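Cytochrome c'' (Methylophilus methylotrophus, PDB 1OAE) carries a covalently bound heme c and probably transfers electrons, working as a monomer. Local coordinates at residues L73-N78 / A114-E119. Residues are numbered along the deposited sequence; the frame is centred on the assembly and turned at random.
Sequences LAPRVN and AYLLTE. With HEC (heme c), chain C.
Leu116, on helix 106-116, packs its side chain against Leu73 and Pro75, joining the C-terminal helix of this cytochrome c fold to the loop that follows strand 69-70, whose Leu73 lies against the heme. With CG set anti to the carbonyl carbon (chi1 -81°), the Leu116 branches reach the start of the loop: CD2 lies 4.0 Å from Leu73 CB, while CD1 rests near the Leu73 carbonyl oxygen. Leu73 in turn lays its CD2 over the heme pyrrole carbons C2A and C3A, 3.6 Å from C2A, and its CD1 over C4A and the neighbouring meso carbon CHB; its side chain also lies close to that of His53, an axial ligand of the iron. The Pro75 ring stands crosswise to the Leu116 side chain, with Pro75 CD 4.1 Å from Leu116 CB. A water adds a polar link here, accepting from Arg76 N at 2.7 Å and donating to Leu116 O. Next comes Leu117, whose CB points away from the loop but whose CD2 still comes within 3.8 Å of Pro75 CG; Val2 of helix 2-19 touches both residues. A type I turn then carries the chain from Leu116 to Glu119, whose carbonyl oxygen abuts the Ala74 methyl. Glu119 N closes that turn with a 3.1 Å bond to Leu116 O, the same oxygen that takes the water's proton.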
loop_
_atom_site.group_PDB
_atom_site.type_symbol
_atom_site.label_atom_id
_atom_site.label_comp_id
_atom_site.label_asym_id
_atom_site.label_seq_id
_atom_site.Cartn_x
_atom_site.Cartn_y
_atom_site.Cartn_z
ATOM N N LEU A 73 -4.837 5.151 -5.296
ATOM C CA LEU A 73 -3.732 4.217 -5.313
ATOM C C LEU A 73 -3.972 2.976 -6.223
ATOM O O LEU A 73 -3.003 2.345 -6.666
ATOM C CB LEU A 73 -3.458 3.734 -3.890
ATOM C CG LEU A 73 -3.023 4.759 -2.787
ATOM C CD1 LEU A 73 -2.662 3.997 -1.442
ATOM C CD2 LEU A 73 -1.879 5.559 -3.254
ATOM N N ALA A 74 -5.238 2.585 -6.398
ATOM C CA ALA A 74 -5.587 1.320 -7.081
ATOM C C ALA A 74 -5.235 1.448 -8.559
ATOM O O ALA A 74 -5.736 2.342 -9.212
ATOM C CB ALA A 74 -7.075 0.988 -6.888
ATOM N N PRO A 75 -4.297 0.629 -9.040
ATOM C CA PRO A 75 -3.759 0.800 -10.405
ATOM C C PRO A 75 -4.788 0.520 -11.494
ATOM O O PRO A 75 -4.552 0.931 -12.640
ATOM C CB PRO A 75 -2.571 -0.179 -10.494
ATOM C CG PRO A 75 -2.857 -1.238 -9.410
ATOM C CD PRO A 75 -3.645 -0.468 -8.284
ATOM N N ARG A 76 -5.880 -0.172 -11.176
ATOM C CA ARG A 76 -6.904 -0.319 -12.225
ATOM C C ARG A 76 -7.660 0.972 -12.428
ATOM O O ARG A 76 -8.148 1.235 -13.509
ATOM C CB ARG A 76 -7.903 -1.438 -11.985
ATOM C CG ARG A 76 -9.033 -1.392 -13.100
ATOM C CD ARG A 76 -8.651 -2.040 -14.453
ATOM N NE ARG A 76 -9.401 -1.490 -15.596
ATOM C CZ ARG A 76 -10.285 -2.182 -16.335
ATOM N NH1 ARG A 76 -10.913 -1.592 -17.356
ATOM N NH2 ARG A 76 -10.550 -3.465 -16.054
ATOM N N VAL A 77 -7.778 1.787 -11.390
ATOM C CA VAL A 77 -8.478 3.061 -11.518
ATOM C C VAL A 77 -7.532 4.174 -11.954
ATOM O O VAL A 77 -7.868 5.015 -12.837
ATOM C CB VAL A 77 -9.135 3.420 -10.202
ATOM C CG1 VAL A 77 -9.910 4.698 -10.322
ATOM C CG2 VAL A 77 -10.054 2.366 -9.854
ATOM N N ASN A 78 -6.345 4.208 -11.345
ATOM C CA ASN A 78 -5.358 5.225 -11.673
ATOM C C ASN A 78 -4.184 4.463 -12.288
ATOM O O ASN A 78 -3.317 3.941 -11.545
ATOM C CB ASN A 78 -4.906 5.958 -10.399
ATOM C CG ASN A 78 -3.805 6.994 -10.646
ATOM O OD1 ASN A 78 -3.300 7.186 -11.803
ATOM N ND2 ASN A 78 -3.408 7.675 -9.566
ATOM N N ALA A 114 -1.252 -6.603 -3.442
ATOM C CA ALA A 114 -2.243 -7.604 -3.884
ATOM C C ALA A 114 -3.625 -7.049 -3.597
ATOM O O ALA A 114 -4.552 -7.185 -4.421
ATOM C CB ALA A 114 -2.047 -8.969 -3.206
ATOM N N TYR A 115 -3.788 -6.446 -2.415
ATOM C CA TYR A 115 -5.103 -5.971 -2.015
ATOM C C TYR A 115 -5.551 -4.861 -3.013
ATOM O O TYR A 115 -6.691 -4.808 -3.498
ATOM C CB TYR A 115 -5.046 -5.461 -0.542
ATOM C CG TYR A 115 -6.166 -4.473 -0.230
ATOM C CD1 TYR A 115 -7.499 -4.862 -0.327
ATOM C CD2 TYR A 115 -5.878 -3.163 0.170
ATOM C CE1 TYR A 115 -8.499 -3.969 -0.108
ATOM C CE2 TYR A 115 -6.882 -2.245 0.396
ATOM C CZ TYR A 115 -8.196 -2.666 0.236
ATOM O OH TYR A 115 -9.205 -1.770 0.477
ATOM N N LEU A 116 -4.615 -3.974 -3.317
ATOM C CA LEU A 116 -4.857 -2.899 -4.258
ATOM C C LEU A 116 -5.368 -3.425 -5.604
ATOM O O LEU A 116 -6.214 -2.787 -6.210
ATOM C CB LEU A 116 -3.517 -2.154 -4.504
ATOM C CG LEU A 116 -3.038 -1.121 -3.526
ATOM C CD1 LEU A 116 -1.875 -0.323 -4.185
ATOM C CD2 LEU A 116 -4.194 -0.128 -3.227
ATOM N N LEU A 117 -4.844 -4.556 -6.095
ATOM C CA LEU A 117 -5.305 -5.104 -7.364
ATOM C C LEU A 117 -6.762 -5.550 -7.367
ATOM O O LEU A 117 -7.345 -5.822 -8.445
ATOM C CB LEU A 117 -4.452 -6.271 -7.760
ATOM C CG LEU A 117 -3.066 -5.773 -8.183
ATOM C CD1 LEU A 117 -2.210 -6.971 -8.265
ATOM C CD2 LEU A 117 -3.159 -5.031 -9.513
ATOM N N THR A 118 -7.311 -5.718 -6.164
ATOM C CA THR A 118 -8.701 -6.136 -6.001
ATOM C C THR A 118 -9.636 -4.958 -5.906
ATOM O O THR A 118 -10.864 -5.147 -6.002
ATOM C CB THR A 118 -8.903 -7.083 -4.767
ATOM O OG1 THR A 118 -8.615 -6.388 -3.548
ATOM C CG2 THR A 118 -7.918 -8.209 -4.732
ATOM N N GLU A 119 -9.110 -3.741 -5.700
ATOM C CA GLU A 119 -9.989 -2.595 -5.546
ATOM C C GLU A 119 -10.132 -1.852 -6.863
ATOM O O GLU A 119 -9.385 -0.901 -7.123
ATOM C CB GLU A 119 -9.505 -1.633 -4.472
ATOM C CG GLU A 119 -9.145 -2.276 -3.141
ATOM C CD GLU A 119 -10.090 -3.374 -2.746
ATOM O OE1 GLU A 119 -9.661 -4.555 -2.839
ATOM O OE2 GLU A 119 -11.237 -3.054 -2.339
HETATM FE FE HEC C . 0.421 7.080 1.298
HETATM C CHA HEC C . 1.562 7.933 -1.770
HETATM C CHB HEC C . 0.612 3.730 0.445
HETATM C CHC HEC C . -0.218 6.244 4.539
HETATM C CHD HEC C . -0.185 10.418 2.023
HETATM N NA HEC C . 0.927 6.022 -0.347
HETATM C C1A HEC C . 1.369 6.589 -1.512
HETATM C C2A HEC C . 1.599 5.523 -2.460
HETATM C C3A HEC C . 1.358 4.354 -1.854
HETATM C C4A HEC C . 0.942 4.656 -0.518
HETATM C CMA HEC C . 1.419 2.919 -2.396
HETATM C CAA HEC C . 2.106 5.767 -3.891
HETATM C CBA HEC C . 3.571 5.406 -3.985
HETATM C CGA HEC C . 4.454 6.284 -3.163
HETATM O O1A HEC C . 5.095 5.726 -2.203
HETATM O O2A HEC C . 4.556 7.509 -3.501
HETATM N NB HEC C . 0.232 5.350 2.288
HETATM C C1B HEC C . 0.410 4.104 1.773
HETATM C C2B HEC C . 0.410 3.184 2.890
HETATM C C3B HEC C . 0.172 3.820 4.017
HETATM C C4B HEC C . 0.049 5.233 3.664
HETATM C CMB HEC C . 0.526 1.675 2.707
HETATM C CAB HEC C . 0.076 3.178 5.431
HETATM C CBB HEC C . 1.237 2.572 5.877
HETATM N NC HEC C . -0.094 8.091 2.945
HETATM C C1C HEC C . -0.336 7.581 4.205
HETATM C C2C HEC C . -0.765 8.643 5.075
HETATM C C3C HEC C . -0.715 9.808 4.376
HETATM C C4C HEC C . -0.308 9.479 3.028
HETATM C CMC HEC C . -1.092 8.470 6.572
HETATM C CAC HEC C . -0.974 11.280 4.799
HETATM C CBC HEC C . -0.389 11.714 5.942
HETATM N ND HEC C . 0.600 8.886 0.266
HETATM C C1D HEC C . 0.403 10.143 0.820
HETATM C C2D HEC C . 0.964 11.138 -0.065
HETATM C C3D HEC C . 1.542 10.380 -1.236
HETATM C C4D HEC C . 1.259 8.974 -0.938
HETATM C CMD HEC C . 1.021 12.653 0.145
HETATM C CAD HEC C . 2.348 10.982 -2.445
HETATM C CBD HEC C . 1.503 11.750 -3.436
HETATM C CGD HEC C . 1.112 10.809 -4.582
HETATM O O1D HEC C . 0.160 11.093 -5.345
HETATM O O2D HEC C . 1.777 9.768 -4.762
HETATM O O HOH W 1 -6.445 -1.863 -9.166
#